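Local coordinates for protein sarcoplasmic calcium-binding proteins II, V, VI, and VII (Branchiostoma lanceolatum, PDB 2SAS) that binds calcium ions through EF-hand loops in amphioxus muscle, where its precise functional role has not been settled, at residues Glu32-Arg37 with Ala56-Glu61; Lys94-Leu99 with Asn105-Leu110; Glu125-Tyr130 with Leu136-Val141. All blocks are in the same frame, centred on the assembly; numbering follows the deposited sequence.

Contact 1: residues Glu32-Arg37 with Ala56-Glu61; sequences EDMMTR and ASLEDE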
ATOM      1  N   GLU A  32      -0.916 -16.098  14.958  1.00 18.36           N
ATOM      2  CA  GLU A  32      -2.248 -16.580  15.361  1.00 20.14           C
ATOM      3  C   GLU A  32      -3.270 -15.942  14.403  1.00 20.44           C
ATOM      4  O   GLU A  32      -4.295 -16.537  14.031  1.00 19.84           O
ATOM      5  CB  GLU A  32      -2.624 -16.282  16.802  1.00 23.32           C
ATOM      6  CG  GLU A  32      -1.846 -16.899  17.994  1.00 26.80           C
ATOM      7  CD  GLU A  32      -2.054 -16.198  19.319  1.00 29.42           C
ATOM      8  OE1 GLU A  32      -2.028 -14.980  19.443  1.00 29.46           O
ATOM      9  OE2 GLU A  32      -2.267 -16.936  20.312  1.00 29.90           O
ATOM     10  N   ASP A  33      -3.005 -14.729  13.953  1.00 20.37           N
ATOM     11  CA  ASP A  33      -3.846 -13.957  13.031  1.00 20.45           C
ATOM     12  C   ASP A  33      -3.838 -14.570  11.628  1.00 20.40           C
ATOM     13  O   ASP A  33      -4.735 -14.395  10.782  1.00 20.94           O
ATOM     14  CB  ASP A  33      -3.385 -12.505  12.924  1.00 23.65           C
ATOM     15  CG  ASP A  33      -3.838 -11.544  13.972  1.00 26.96           C
ATOM     16  OD1 ASP A  33      -4.124 -12.024  15.094  1.00 29.64           O
ATOM     17  OD2 ASP A  33      -3.862 -10.308  13.738  1.00 28.56           O
ATOM     18  N   MET A  34      -2.776 -15.289  11.327  1.00 19.02           N
ATOM     19  CA  MET A  34      -2.699 -15.950  10.002  1.00 16.73           C
ATOM     20  C   MET A  34      -3.709 -17.110  10.026  1.00 17.85           C
ATOM     21  O   MET A  34      -4.453 -17.361   9.052  1.00 18.52           O
ATOM     22  CB  MET A  34      -1.274 -16.327   9.806  1.00 13.65           C
ATOM     23  CG  MET A  34      -0.472 -15.072   9.512  1.00 13.70           C
ATOM     24  SD  MET A  34       1.226 -15.686   9.225  1.00 16.07           S
ATOM     25  CE  MET A  34       2.158 -14.228   9.713  1.00 14.48           C
ATOM     26  N   MET A  35      -3.714 -17.801  11.146  1.00 17.34           N
ATOM     27  CA  MET A  35      -4.538 -18.948  11.481  1.00 17.69           C
ATOM     28  C   MET A  35      -5.992 -18.543  11.517  1.00 18.56           C
ATOM     29  O   MET A  35      -6.853 -19.210  10.930  1.00 20.50           O
ATOM     30  CB  MET A  35      -4.129 -19.592  12.807  1.00 18.60           C
ATOM     31  CG  MET A  35      -3.006 -20.557  12.610  1.00 21.02           C
ATOM     32  SD  MET A  35      -3.482 -21.851  11.417  1.00 23.61           S
ATOM     33  CE  MET A  35      -4.876 -22.545  12.369  1.00 23.58           C
ATOM     34  N   THR A  36      -6.249 -17.445  12.202  1.00 19.22           N
ATOM     35  CA  THR A  36      -7.597 -16.880  12.213  1.00 19.43           C
ATOM     36  C   THR A  36      -8.025 -16.619  10.771  1.00 19.44           C
ATOM     37  O   THR A  36      -9.165 -16.886  10.449  1.00 20.41           O
ATOM     38  CB  THR A  36      -7.739 -15.539  13.015  1.00 19.01           C
ATOM     39  OG1 THR A  36      -7.360 -15.877  14.354  1.00 18.24           O
ATOM     40  CG2 THR A  36      -9.165 -14.945  12.908  1.00 19.74           C
ATOM     41  N   ARG A  37      -7.181 -16.061   9.963  1.00 22.68           N
ATOM     42  CA  ARG A  37      -7.488 -15.720   8.534  1.00 23.32           C
ATOM     43  C   ARG A  37      -7.898 -17.034   7.828  1.00 23.20           C
ATOM     44  O   ARG A  37      -8.980 -17.084   7.228  1.00 23.47           O
ATOM     45  CB  ARG A  37      -6.294 -15.172   7.830  1.00 24.10           C
ATOM     46  CG  ARG A  37      -6.246 -13.815   7.196  1.00 28.26           C
ATOM     47  CD  ARG A  37      -4.913 -13.185   7.554  1.00 30.32           C
ATOM     48  NE  ARG A  37      -4.446 -12.170   6.696  1.00 34.54           N
ATOM     49  CZ  ARG A  37      -4.898 -10.946   6.426  1.00 36.88           C
ATOM     50  NH1 ARG A  37      -6.049 -10.482   6.914  1.00 35.69           N
ATOM     51  NH2 ARG A  37      -4.194 -10.143   5.601  1.00 37.44           N
ATOM     52  N   ALA A  56       1.426 -25.987  13.205  1.00 16.97           N
ATOM     53  CA  ALA A  56       2.720 -26.530  13.457  1.00 15.38           C
ATOM     54  C   ALA A  56       3.757 -25.901  12.517  1.00 18.05           C
ATOM     55  O   ALA A  56       4.875 -25.557  12.967  1.00 18.40           O
ATOM     56  CB  ALA A  56       2.776 -28.026  13.441  1.00 12.25           C
ATOM     57  N   SER A  57       3.387 -25.683  11.257  1.00 19.05           N
ATOM     58  CA  SER A  57       4.339 -25.049  10.329  1.00 19.17           C
ATOM     59  C   SER A  57       4.476 -23.570  10.648  1.00 18.85           C
ATOM     60  O   SER A  57       5.562 -23.028  10.354  1.00 20.19           O
ATOM     61  CB  SER A  57       4.074 -25.325   8.851  1.00 16.50           C
ATOM     62  OG  SER A  57       2.709 -25.244   8.576  1.00 18.32           O
ATOM     63  N   LEU A  58       3.479 -22.940  11.222  1.00 18.62           N
ATOM     64  CA  LEU A  58       3.561 -21.511  11.595  1.00 18.90           C
ATOM     65  C   LEU A  58       4.421 -21.369  12.865  1.00 20.23           C
ATOM     66  O   LEU A  58       5.219 -20.441  13.073  1.00 19.85           O
ATOM     67  CB  LEU A  58       2.145 -20.938  11.726  1.00 17.17           C
ATOM     68  CG  LEU A  58       1.354 -20.761  10.419  1.00 17.52           C
ATOM     69  CD1 LEU A  58      -0.049 -20.238  10.595  1.00 15.70           C
ATOM     70  CD2 LEU A  58       2.123 -19.773   9.530  1.00 18.17           C
ATOM     71  N   GLU A  59       4.201 -22.303  13.790  1.00 20.17           N
ATOM     72  CA  GLU A  59       4.944 -22.314  15.061  1.00 19.92           C
ATOM     73  C   GLU A  59       6.441 -22.421  14.777  1.00 19.84           C
ATOM     74  O   GLU A  59       7.282 -21.680  15.285  1.00 19.76           O
ATOM     75  CB  GLU A  59       4.497 -23.538  15.886  1.00 17.97           C
ATOM     76  CG  GLU A  59       3.132 -23.228  16.508  1.00 18.41           C
ATOM     77  CD  GLU A  59       2.541 -24.287  17.365  1.00 18.22           C
ATOM     78  OE1 GLU A  59       3.017 -25.410  17.193  1.00 21.76           O
ATOM     79  OE2 GLU A  59       1.657 -24.055  18.143  1.00 20.60           O
ATOM     80  N   ASP A  60       6.719 -23.369  13.953  1.00 20.10           N
ATOM     81  CA  ASP A  60       8.009 -23.761  13.402  1.00 22.33           C
ATOM     82  C   ASP A  60       8.565 -22.579  12.598  1.00 21.78           C
ATOM     83  O   ASP A  60       9.763 -22.297  12.560  1.00 23.21           O
ATOM     84  CB  ASP A  60       7.688 -25.013  12.595  1.00 26.62           C
ATOM     85  CG  ASP A  60       8.671 -26.122  12.489  1.00 31.59           C
ATOM     86  OD1 ASP A  60       9.887 -25.838  12.343  1.00 33.89           O
ATOM     87  OD2 ASP A  60       8.188 -27.310  12.529  1.00 32.11           O
ATOM     88  N   GLU A  61       7.698 -21.829  11.929  1.00 20.51           N
ATOM     89  CA  GLU A  61       8.153 -20.650  11.191  1.00 19.78           C
ATOM     90  C   GLU A  61       8.553 -19.565  12.208  1.00 19.52           C
ATOM     91  O   GLU A  61       9.743 -19.075  12.177  1.00 20.57           O
ATOM     92  CB  GLU A  61       7.130 -20.135  10.222  1.00 20.25           C
ATOM     93  CG  GLU A  61       7.625 -19.252   9.096  1.00 22.26           C
ATOM     94  CD  GLU A  61       6.624 -18.372   8.423  1.00 23.68           C
ATOM     95  OE1 GLU A  61       5.529 -18.932   8.200  1.00 25.44           O
ATOM     96  OE2 GLU A  61       6.882 -17.213   8.133  1.00 22.17           O
TER
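Met-35 and Leu-58 mark the closest backbone approach, their CA atoms 8.5 Å apart, where helices 28-42 and 48-69 face each other without any hydrogen bond between the two segments. In EF-hand terms, the helix leaving the first calcium loop packs here on the helix entering the second, within the paired arrangement whose loops are joined by the short antiparallel strands 25-26 and 77-78. The interface is apolar and is carried from one side by a single residue, since every contact across it ends on a methyl of Leu-58. Its CD1 lies 3.6 Å from CG of Met-35 and 3.9 Å from SD of the same residue, so it rests beside the CG-SD bond, where the chain bends at chi2 (-58°) and again at chi3. Met-34 behaves differently: its chain is extended beyond CG (chi2 -178°), and its CB is 4.2 Å from Leu-58 CD1, while its SD meets CD2, the second branch. The leucine fork is therefore shared between two consecutive methionines, and all three residues are buried. Outward from this apolar patch, Met-34 reaches Met-20, Arg-106 and Phe-109, whereas Met-35 turns to Tyr-51 and Met-54 of helix 48-69. On helix 28-42, one polar atom has two donors. The carbonyl O of Glu-32 takes the helical bond from Thr-36 N at 2.8 Å and a second one from Thr-36 OG1 at 3.2 Å, the hydroxyl oxygen lying 40° above the carbonyl plane.

Contact 2: residues Lys94-Leu99 with Asn105-Leu110; sequences KSVADL and NRIPFL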
ATOM      1  N   LYS A  94      22.467 -16.349  -2.748  1.00 29.49           N
ATOM      2  CA  LYS A  94      22.399 -16.338  -4.218  1.00 30.36           C
ATOM      3  C   LYS A  94      21.200 -16.947  -4.904  1.00 29.87           C
ATOM      4  O   LYS A  94      20.998 -16.575  -6.104  1.00 30.74           O
ATOM      5  CB  LYS A  94      23.658 -16.885  -4.920  1.00 30.68           C
ATOM      6  CG  LYS A  94      24.103 -16.030  -6.103  1.00 30.97           C
ATOM      7  CD  LYS A  94      24.689 -16.821  -7.244  1.00 32.92           C
ATOM      8  CE  LYS A  94      23.888 -16.831  -8.536  1.00 34.00           C
ATOM      9  NZ  LYS A  94      22.613 -17.599  -8.428  1.00 33.57           N
ATOM     10  N   SER A  95      20.414 -17.782  -4.291  1.00 30.00           N
ATOM     11  CA  SER A  95      19.186 -18.380  -4.908  1.00 28.65           C
ATOM     12  C   SER A  95      18.120 -18.507  -3.803  1.00 28.88           C
ATOM     13  O   SER A  95      18.514 -18.284  -2.631  1.00 29.32           O
ATOM     14  CB  SER A  95      19.486 -19.756  -5.467  1.00 27.78           C
ATOM     15  OG  SER A  95      19.654 -20.671  -4.399  1.00 25.97           O
ATOM     16  N   VAL A  96      16.883 -18.859  -4.143  1.00 28.14           N
ATOM     17  CA  VAL A  96      15.823 -19.007  -3.156  1.00 28.63           C
ATOM     18  C   VAL A  96      16.333 -20.025  -2.100  1.00 28.49           C
ATOM     19  O   VAL A  96      16.125 -19.850  -0.894  1.00 27.70           O
ATOM     20  CB  VAL A  96      14.416 -19.301  -3.630  1.00 29.65           C
ATOM     21  CG1 VAL A  96      13.880 -20.679  -3.198  1.00 30.89           C
ATOM     22  CG2 VAL A  96      13.392 -18.289  -3.093  1.00 30.68           C
ATOM     23  N   ALA A  97      17.018 -21.010  -2.611  1.00 28.52           N
ATOM     24  CA  ALA A  97      17.604 -22.066  -1.768  1.00 29.98           C
ATOM     25  C   ALA A  97      18.546 -21.562  -0.683  1.00 29.68           C
ATOM     26  O   ALA A  97      18.895 -22.429   0.162  1.00 29.31           O
ATOM     27  CB  ALA A  97      18.254 -23.114  -2.704  1.00 29.26           C
ATOM     28  N   ASP A  98      18.947 -20.301  -0.625  1.00 30.16           N
ATOM     29  CA  ASP A  98      19.852 -19.738   0.401  1.00 30.61           C
ATOM     30  C   ASP A  98      19.156 -18.955   1.538  1.00 29.59           C
ATOM     31  O   ASP A  98      19.813 -18.597   2.532  1.00 29.25           O
ATOM     32  CB  ASP A  98      20.862 -18.714  -0.191  1.00 31.05           C
ATOM     33  CG  ASP A  98      22.240 -19.244  -0.445  1.00 31.03           C
ATOM     34  OD1 ASP A  98      22.700 -20.109   0.314  1.00 32.94           O
ATOM     35  OD2 ASP A  98      22.874 -18.802  -1.431  1.00 30.33           O
ATOM     36  N   LEU A  99      17.931 -18.547   1.323  1.00 28.94           N
ATOM     37  CA  LEU A  99      17.093 -17.772   2.230  1.00 26.07           C
ATOM     38  C   LEU A  99      16.984 -18.535   3.541  1.00 26.51           C
ATOM     39  O   LEU A  99      17.060 -19.793   3.511  1.00 27.50           O
ATOM     40  CB  LEU A  99      15.725 -17.577   1.544  1.00 24.68           C
ATOM     41  CG  LEU A  99      15.412 -16.137   1.154  1.00 24.97           C
ATOM     42  CD1 LEU A  99      16.685 -15.410   0.725  1.00 22.26           C
ATOM     43  CD2 LEU A  99      14.391 -16.165  -0.002  1.00 25.20           C
ATOM     44  N   ASN A 105       8.826 -21.447   4.577  1.00 22.44           N
ATOM     45  CA  ASN A 105       7.431 -21.719   4.961  1.00 22.41           C
ATOM     46  C   ASN A 105       6.545 -20.526   4.556  1.00 21.66           C
ATOM     47  O   ASN A 105       5.326 -20.708   4.379  1.00 20.94           O
ATOM     48  CB  ASN A 105       7.194 -22.076   6.422  1.00 23.72           C
ATOM     49  CG  ASN A 105       5.726 -22.508   6.624  1.00 25.30           C
ATOM     50  OD1 ASN A 105       5.438 -23.687   6.370  1.00 25.71           O
ATOM     51  ND2 ASN A 105       4.843 -21.628   7.100  1.00 22.31           N
ATOM     52  N   ARG A 106       7.153 -19.362   4.494  1.00 21.42           N
ATOM     53  CA  ARG A 106       6.424 -18.118   4.127  1.00 21.43           C
ATOM     54  C   ARG A 106       6.088 -18.226   2.635  1.00 22.59           C
ATOM     55  O   ARG A 106       4.904 -17.952   2.321  1.00 22.79           O
ATOM     56  CB  ARG A 106       7.135 -16.872   4.543  1.00 21.14           C
ATOM     57  CG  ARG A 106       6.615 -15.466   4.337  1.00 22.24           C
ATOM     58  CD  ARG A 106       5.756 -14.986   5.489  1.00 20.61           C
ATOM     59  NE  ARG A 106       5.194 -16.190   6.105  1.00 20.99           N
ATOM     60  CZ  ARG A 106       3.939 -16.301   6.530  1.00 21.04           C
ATOM     61  NH1 ARG A 106       3.168 -15.225   6.576  1.00 20.57           N
ATOM     62  NH2 ARG A 106       3.481 -17.478   6.962  1.00 20.13           N
ATOM     63  N   ILE A 107       7.036 -18.613   1.786  1.00 21.98           N
ATOM     64  CA  ILE A 107       6.813 -18.764   0.346  1.00 22.24           C
ATOM     65  C   ILE A 107       5.597 -19.606  -0.020  1.00 21.87           C
ATOM     66  O   ILE A 107       4.700 -19.026  -0.665  1.00 20.43           O
ATOM     67  CB  ILE A 107       8.084 -19.106  -0.476  1.00 22.51           C
ATOM     68  CG1 ILE A 107       9.057 -17.885  -0.526  1.00 20.71           C
ATOM     69  CG2 ILE A 107       7.805 -19.620  -1.914  1.00 21.58           C
ATOM     70  CD1 ILE A 107      10.559 -18.434  -0.515  1.00 20.85           C
ATOM     71  N   PRO A 108       5.484 -20.861   0.362  1.00 23.25           N
ATOM     72  CA  PRO A 108       4.325 -21.720   0.037  1.00 22.56           C
ATOM     73  C   PRO A 108       3.023 -21.237   0.613  1.00 22.32           C
ATOM     74  O   PRO A 108       1.939 -21.320  -0.022  1.00 21.75           O
ATOM     75  CB  PRO A 108       4.688 -23.095   0.594  1.00 23.98           C
ATOM     76  CG  PRO A 108       5.650 -22.781   1.711  1.00 23.60           C
ATOM     77  CD  PRO A 108       6.518 -21.640   1.108  1.00 23.76           C
ATOM     78  N   PHE A 109       3.142 -20.703   1.813  1.00 21.42           N
ATOM     79  CA  PHE A 109       1.943 -20.161   2.533  1.00 20.63           C
ATOM     80  C   PHE A 109       1.374 -19.011   1.738  1.00 19.98           C
ATOM     81  O   PHE A 109       0.132 -18.885   1.487  1.00 20.91           O
ATOM     82  CB  PHE A 109       2.306 -19.915   4.003  1.00 19.33           C
ATOM     83  CG  PHE A 109       1.216 -19.318   4.819  1.00 19.63           C
ATOM     84  CD1 PHE A 109       1.048 -17.929   4.880  1.00 18.96           C
ATOM     85  CD2 PHE A 109       0.310 -20.178   5.456  1.00 20.39           C
ATOM     86  CE1 PHE A 109      -0.038 -17.403   5.612  1.00 19.85           C
ATOM     87  CE2 PHE A 109      -0.753 -19.663   6.198  1.00 19.20           C
ATOM     88  CZ  PHE A 109      -0.902 -18.276   6.261  1.00 18.76           C
ATOM     89  N   LEU A 110       2.219 -18.088   1.331  1.00 19.32           N
ATOM     90  CA  LEU A 110       1.810 -16.949   0.507  1.00 19.17           C
ATOM     91  C   LEU A 110       1.301 -17.439  -0.843  1.00 19.36           C
ATOM     92  O   LEU A 110       0.256 -16.975  -1.308  1.00 20.83           O
ATOM     93  CB  LEU A 110       3.009 -16.042   0.288  1.00 21.54           C
ATOM     94  CG  LEU A 110       3.087 -14.753   1.102  1.00 22.10           C
ATOM     95  CD1 LEU A 110       2.172 -14.856   2.305  1.00 21.34           C
ATOM     96  CD2 LEU A 110       4.550 -14.559   1.429  1.00 21.10           C
TER
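Val-96 and Leu-99 meet Ile-107 in a small apolar contact between the loop that follows helix 79-91 and helix 103-114, the entering helix of the third EF-hand. The loop connects the first pair of EF-hands to the second, and the contact folds it back on the helix it leads into. No hydrogen bond joins the two segments, and their nearest CA atoms, those of Val-96 and Ile-107, are 9.7 Å apart, so the side chains span the gap. On the helix, the work falls to CD1 of Ile-107: it lies 3.8 Å from CG2 of Val-96 and, more loosely, 4.5 Å from CD2 of Leu-99. The valine and isoleucine chains point contrary ways as they pass; with chi1 of Ile-107 at -70°, CG1 lies beside the backbone N and carries CD1 to the linker. Ile-107 also touches Tyr-161 and Tyr-165 of helix 158-170, which places this residue between the linker and the last helix. Its neighbour Arg-106, on another side of the helix, is buried and has partners for its charge and N-H groups: a salt bridge from NH2 to Glu-61 OE1, and a hydrogen bond from NH1 to the carbonyl O of Phe-17. Immediately after Ile-107, Pro-108 has no N-H for the preceding turn, and the helix kinks there. The linker contains a short 3-10 turn at 96-98, with Leu-99 N bonded to Val-96 O at 3.1 Å. The Asp-98 side chain reaches back past the turn, OD2 accepting from Lys-94 N at 2.8 Å with an N-H...O angle of 157°.

Contact 3: residues Glu125-Tyr130 with Leu136-Val141; sequences EEFQNY and LQCADV. With CA (calcium ion), chain D.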
ATOM      1  N   GLU A 125      -7.341 -13.826 -12.657  1.00 18.21           N
ATOM      2  CA  GLU A 125      -8.409 -13.433 -11.740  1.00 19.30           C
ATOM      3  C   GLU A 125      -7.922 -13.567 -10.299  1.00 18.56           C
ATOM      4  O   GLU A 125      -8.213 -12.691  -9.475  1.00 16.66           O
ATOM      5  CB  GLU A 125      -9.701 -14.121 -11.978  1.00 22.57           C
ATOM      6  CG  GLU A 125     -10.609 -14.675 -10.875  1.00 27.95           C
ATOM      7  CD  GLU A 125     -10.593 -16.186 -10.818  1.00 31.34           C
ATOM      8  OE1 GLU A 125     -10.801 -16.699 -11.950  1.00 32.58           O
ATOM      9  OE2 GLU A 125     -10.363 -16.831  -9.801  1.00 34.31           O
ATOM     10  N   GLU A 126      -7.165 -14.634 -10.064  1.00 18.58           N
ATOM     11  CA  GLU A 126      -6.591 -14.856  -8.707  1.00 18.85           C
ATOM     12  C   GLU A 126      -5.630 -13.734  -8.393  1.00 20.77           C
ATOM     13  O   GLU A 126      -5.693 -13.106  -7.312  1.00 21.84           O
ATOM     14  CB  GLU A 126      -5.875 -16.213  -8.639  1.00 15.87           C
ATOM     15  CG  GLU A 126      -6.857 -17.367  -8.940  1.00 11.18           C
ATOM     16  CD  GLU A 126      -6.405 -18.735  -8.841  1.00 12.55           C
ATOM     17  OE1 GLU A 126      -5.253 -18.987  -9.271  1.00 14.44           O
ATOM     18  OE2 GLU A 126      -7.034 -19.665  -8.342  1.00 14.87           O
ATOM     19  N   PHE A 127      -4.798 -13.397  -9.391  1.00 21.44           N
ATOM     20  CA  PHE A 127      -3.820 -12.315  -9.223  1.00 21.09           C
ATOM     21  C   PHE A 127      -4.571 -11.035  -8.915  1.00 21.65           C
ATOM     22  O   PHE A 127      -4.203 -10.299  -7.978  1.00 21.70           O
ATOM     23  CB  PHE A 127      -2.822 -12.258 -10.398  1.00 21.19           C
ATOM     24  CG  PHE A 127      -1.830 -11.147 -10.182  1.00 22.66           C
ATOM     25  CD1 PHE A 127      -0.802 -11.350  -9.236  1.00 23.90           C
ATOM     26  CD2 PHE A 127      -1.955  -9.925 -10.840  1.00 21.64           C
ATOM     27  CE1 PHE A 127       0.103 -10.352  -8.919  1.00 22.87           C
ATOM     28  CE2 PHE A 127      -1.039  -8.912 -10.575  1.00 23.61           C
ATOM     29  CZ  PHE A 127      -0.018  -9.128  -9.595  1.00 24.59           C
ATOM     30  N   GLN A 128      -5.559 -10.713  -9.727  1.00 22.21           N
ATOM     31  CA  GLN A 128      -6.413  -9.495  -9.568  1.00 23.99           C
ATOM     32  C   GLN A 128      -6.993  -9.386  -8.140  1.00 23.73           C
ATOM     33  O   GLN A 128      -7.195  -8.311  -7.578  1.00 23.91           O
ATOM     34  CB  GLN A 128      -7.530  -9.591 -10.574  1.00 24.57           C
ATOM     35  CG  GLN A 128      -8.491  -8.505 -10.966  1.00 25.59           C
ATOM     36  CD  GLN A 128      -8.935  -8.872 -12.393  1.00 27.55           C
ATOM     37  OE1 GLN A 128      -8.406  -8.377 -13.376  1.00 28.29           O
ATOM     38  NE2 GLN A 128      -9.835  -9.860 -12.435  1.00 28.63           N
ATOM     39  N   ASN A 129      -7.369 -10.506  -7.567  1.00 23.31           N
ATOM     40  CA  ASN A 129      -7.908 -10.639  -6.229  1.00 24.26           C
ATOM     41  C   ASN A 129      -6.751 -10.418  -5.224  1.00 24.18           C
ATOM     42  O   ASN A 129      -6.948  -9.948  -4.100  1.00 24.68           O
ATOM     43  CB  ASN A 129      -8.551 -12.011  -6.031  1.00 25.54           C
ATOM     44  CG  ASN A 129      -9.977 -12.074  -6.558  1.00 26.50           C
ATOM     45  OD1 ASN A 129     -10.859 -11.386  -6.025  1.00 27.96           O
ATOM     46  ND2 ASN A 129     -10.208 -12.919  -7.553  1.00 26.56           N
ATOM     47  N   TYR A 130      -5.569 -10.828  -5.640  1.00 23.72           N
ATOM     48  CA  TYR A 130      -4.380 -10.660  -4.753  1.00 23.70           C
ATOM     49  C   TYR A 130      -4.218  -9.156  -4.517  1.00 24.43           C
ATOM     50  O   TYR A 130      -4.051  -8.682  -3.373  1.00 25.59           O
ATOM     51  CB  TYR A 130      -3.156 -11.330  -5.374  1.00 21.08           C
ATOM     52  CG  TYR A 130      -1.833 -10.934  -4.802  1.00 19.99           C
ATOM     53  CD1 TYR A 130      -1.506 -11.291  -3.483  1.00 18.93           C
ATOM     54  CD2 TYR A 130      -0.917 -10.150  -5.520  1.00 18.05           C
ATOM     55  CE1 TYR A 130      -0.295 -10.924  -2.895  1.00 16.21           C
ATOM     56  CE2 TYR A 130       0.291  -9.774  -4.944  1.00 16.50           C
ATOM     57  CZ  TYR A 130       0.601 -10.157  -3.641  1.00 17.47           C
ATOM     58  OH  TYR A 130       1.808  -9.800  -3.060  1.00 14.47           O
ATOM     59  N   LEU A 136      -2.936  -3.377  -2.988  1.00 28.82           N
ATOM     60  CA  LEU A 136      -1.880  -2.859  -3.904  1.00 27.12           C
ATOM     61  C   LEU A 136      -2.422  -2.065  -5.083  1.00 27.85           C
ATOM     62  O   LEU A 136      -3.553  -2.357  -5.544  1.00 29.40           O
ATOM     63  CB  LEU A 136      -1.120  -4.063  -4.479  1.00 25.49           C
ATOM     64  CG  LEU A 136      -0.884  -5.194  -3.485  1.00 23.36           C
ATOM     65  CD1 LEU A 136      -0.318  -6.361  -4.223  1.00 22.58           C
ATOM     66  CD2 LEU A 136       0.052  -4.604  -2.411  1.00 23.44           C
ATOM     67  N   GLN A 137      -1.589  -1.171  -5.604  1.00 27.27           N
ATOM     68  CA  GLN A 137      -2.000  -0.309  -6.706  1.00 27.65           C
ATOM     69  C   GLN A 137      -1.809  -0.864  -8.098  1.00 28.20           C
ATOM     70  O   GLN A 137      -1.127  -0.275  -8.961  1.00 28.85           O
ATOM     71  CB  GLN A 137      -1.465   1.128  -6.570  1.00 29.01           C
ATOM     72  CG  GLN A 137      -1.300   1.693  -5.168  1.00 29.32           C
ATOM     73  CD  GLN A 137      -2.423   1.433  -4.206  1.00 30.00           C
ATOM     74  OE1 GLN A 137      -3.466   2.067  -4.201  1.00 30.18           O
ATOM     75  NE2 GLN A 137      -2.272   0.443  -3.317  1.00 30.49           N
ATOM     76  N   CYS A 138      -2.488  -1.951  -8.418  1.00 28.28           N
ATOM     77  CA  CYS A 138      -2.441  -2.584  -9.746  1.00 28.23           C
ATOM     78  C   CYS A 138      -3.204  -1.783 -10.785  1.00 27.89           C
ATOM     79  O   CYS A 138      -4.397  -2.123 -10.974  1.00 29.46           O
ATOM     80  CB  CYS A 138      -3.108  -3.960  -9.544  1.00 27.90           C
ATOM     81  SG  CYS A 138      -2.083  -5.054  -8.532  1.00 27.93           S
ATOM     82  N   ALA A 139      -2.638  -0.821 -11.481  1.00 26.25           N
ATOM     83  CA  ALA A 139      -3.325   0.019 -12.457  1.00 25.60           C
ATOM     84  C   ALA A 139      -3.642  -0.580 -13.818  1.00 26.03           C
ATOM     85  O   ALA A 139      -4.402  -0.015 -14.659  1.00 27.83           O
ATOM     86  CB  ALA A 139      -2.512   1.307 -12.683  1.00 24.10           C
ATOM     87  N   ASP A 140      -3.061  -1.687 -14.131  1.00 24.79           N
ATOM     88  CA  ASP A 140      -3.277  -2.433 -15.417  1.00 22.51           C
ATOM     89  C   ASP A 140      -2.945  -3.823 -14.893  1.00 20.19           C
ATOM     90  O   ASP A 140      -1.763  -4.098 -14.715  1.00 20.00           O
ATOM     91  CB  ASP A 140      -2.389  -1.804 -16.461  1.00 23.71           C
ATOM     92  CG  ASP A 140      -2.553  -2.297 -17.873  1.00 24.79           C
ATOM     93  OD1 ASP A 140      -2.929  -3.444 -18.088  1.00 27.63           O
ATOM     94  OD2 ASP A 140      -2.289  -1.519 -18.807  1.00 26.19           O
ATOM     95  N   VAL A 141      -3.912  -4.592 -14.478  1.00 19.93           N
ATOM     96  CA  VAL A 141      -3.560  -5.930 -13.898  1.00 19.27           C
ATOM     97  C   VAL A 141      -3.002  -6.823 -14.988  1.00 18.71           C
ATOM     98  O   VAL A 141      -1.932  -7.426 -14.758  1.00 19.20           O
ATOM     99  CB  VAL A 141      -4.624  -6.448 -12.948  1.00 19.38           C
ATOM    100  CG1 VAL A 141      -4.099  -7.655 -12.152  1.00 22.92           C
ATOM    101  CG2 VAL A 141      -5.117  -5.432 -11.937  1.00 18.83           C
TER
HETATM  102 CA    CA D 188      -5.315 -21.205  -9.159  1.00 12.82          CA
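Phe-127 presents the edge of its ring to Val-141: CG1 of the valine lies close to the ring plane, 3.4 Å from CD2 and 3.7 Å from CE2. That same methyl sits over the backbone of Gln-128, 3.9 Å from its CA. One turn further on, CE2 of Tyr-130 is 3.5 Å from CD1 of Leu-136, the methyl approaching the ring obliquely. Both aromatic rings owe their reach to a first torsion with CG trans to the backbone N (chi1 -179° and 164°). Cys-138 adds a sulfur-aromatic contact, its SG 5.4 Å from the centroid of the Phe-127 ring and 51° off the normal. Helix 124-130 is the exiting helix of the third EF-hand, and Glu-126, at the last liganding position of its loop, binds calcium with both carboxylate oxygens, OE1 at 2.2 Å and OE2 at 2.5 Å. Asp-115, Ser-117, Asp-119 and the carbonyl of Ile-121 complete the site, on the far side of the helix from Val-141. Further out, a disulfide from Cys-138 to Cys-131 ties the loop to the residue that directly follows this helix. Asp-140 N-caps helix 141-149, its OD1 bonded to the backbone N of Ala-143, directly before Val-141, the first residue of that helix. Tyr-130 OH is hydrogen-bonded to the carbonyl O of Leu-180, and Ala-139 O accepts from Trp-79 NE1 of the second subunit.

Overall arrangement
All three contacts are apolar across their segments, but their settings differ. Contact 2 lies nearest the middle of the chain, about 9 Å from its centre; contacts 1 and 3 lie about 14 and 16 Å out, yet most of their touching residues are buried. Contact 1 joins helices of two successive EF-hands, whereas contacts 2 and 3 each bring a loop against a helix adjacent in sequence. Contacts 1 and 2 touch directly, chiefly through polar groups of Glu-61, Asn-105 and Arg-106 beside the apolar patches, although their centres are about 17 Å apart. Contact 3 touches neither and sits across the chain's centre from contact 2; it alone adds a disulfide, a metal ligand and a neighbouring subunit.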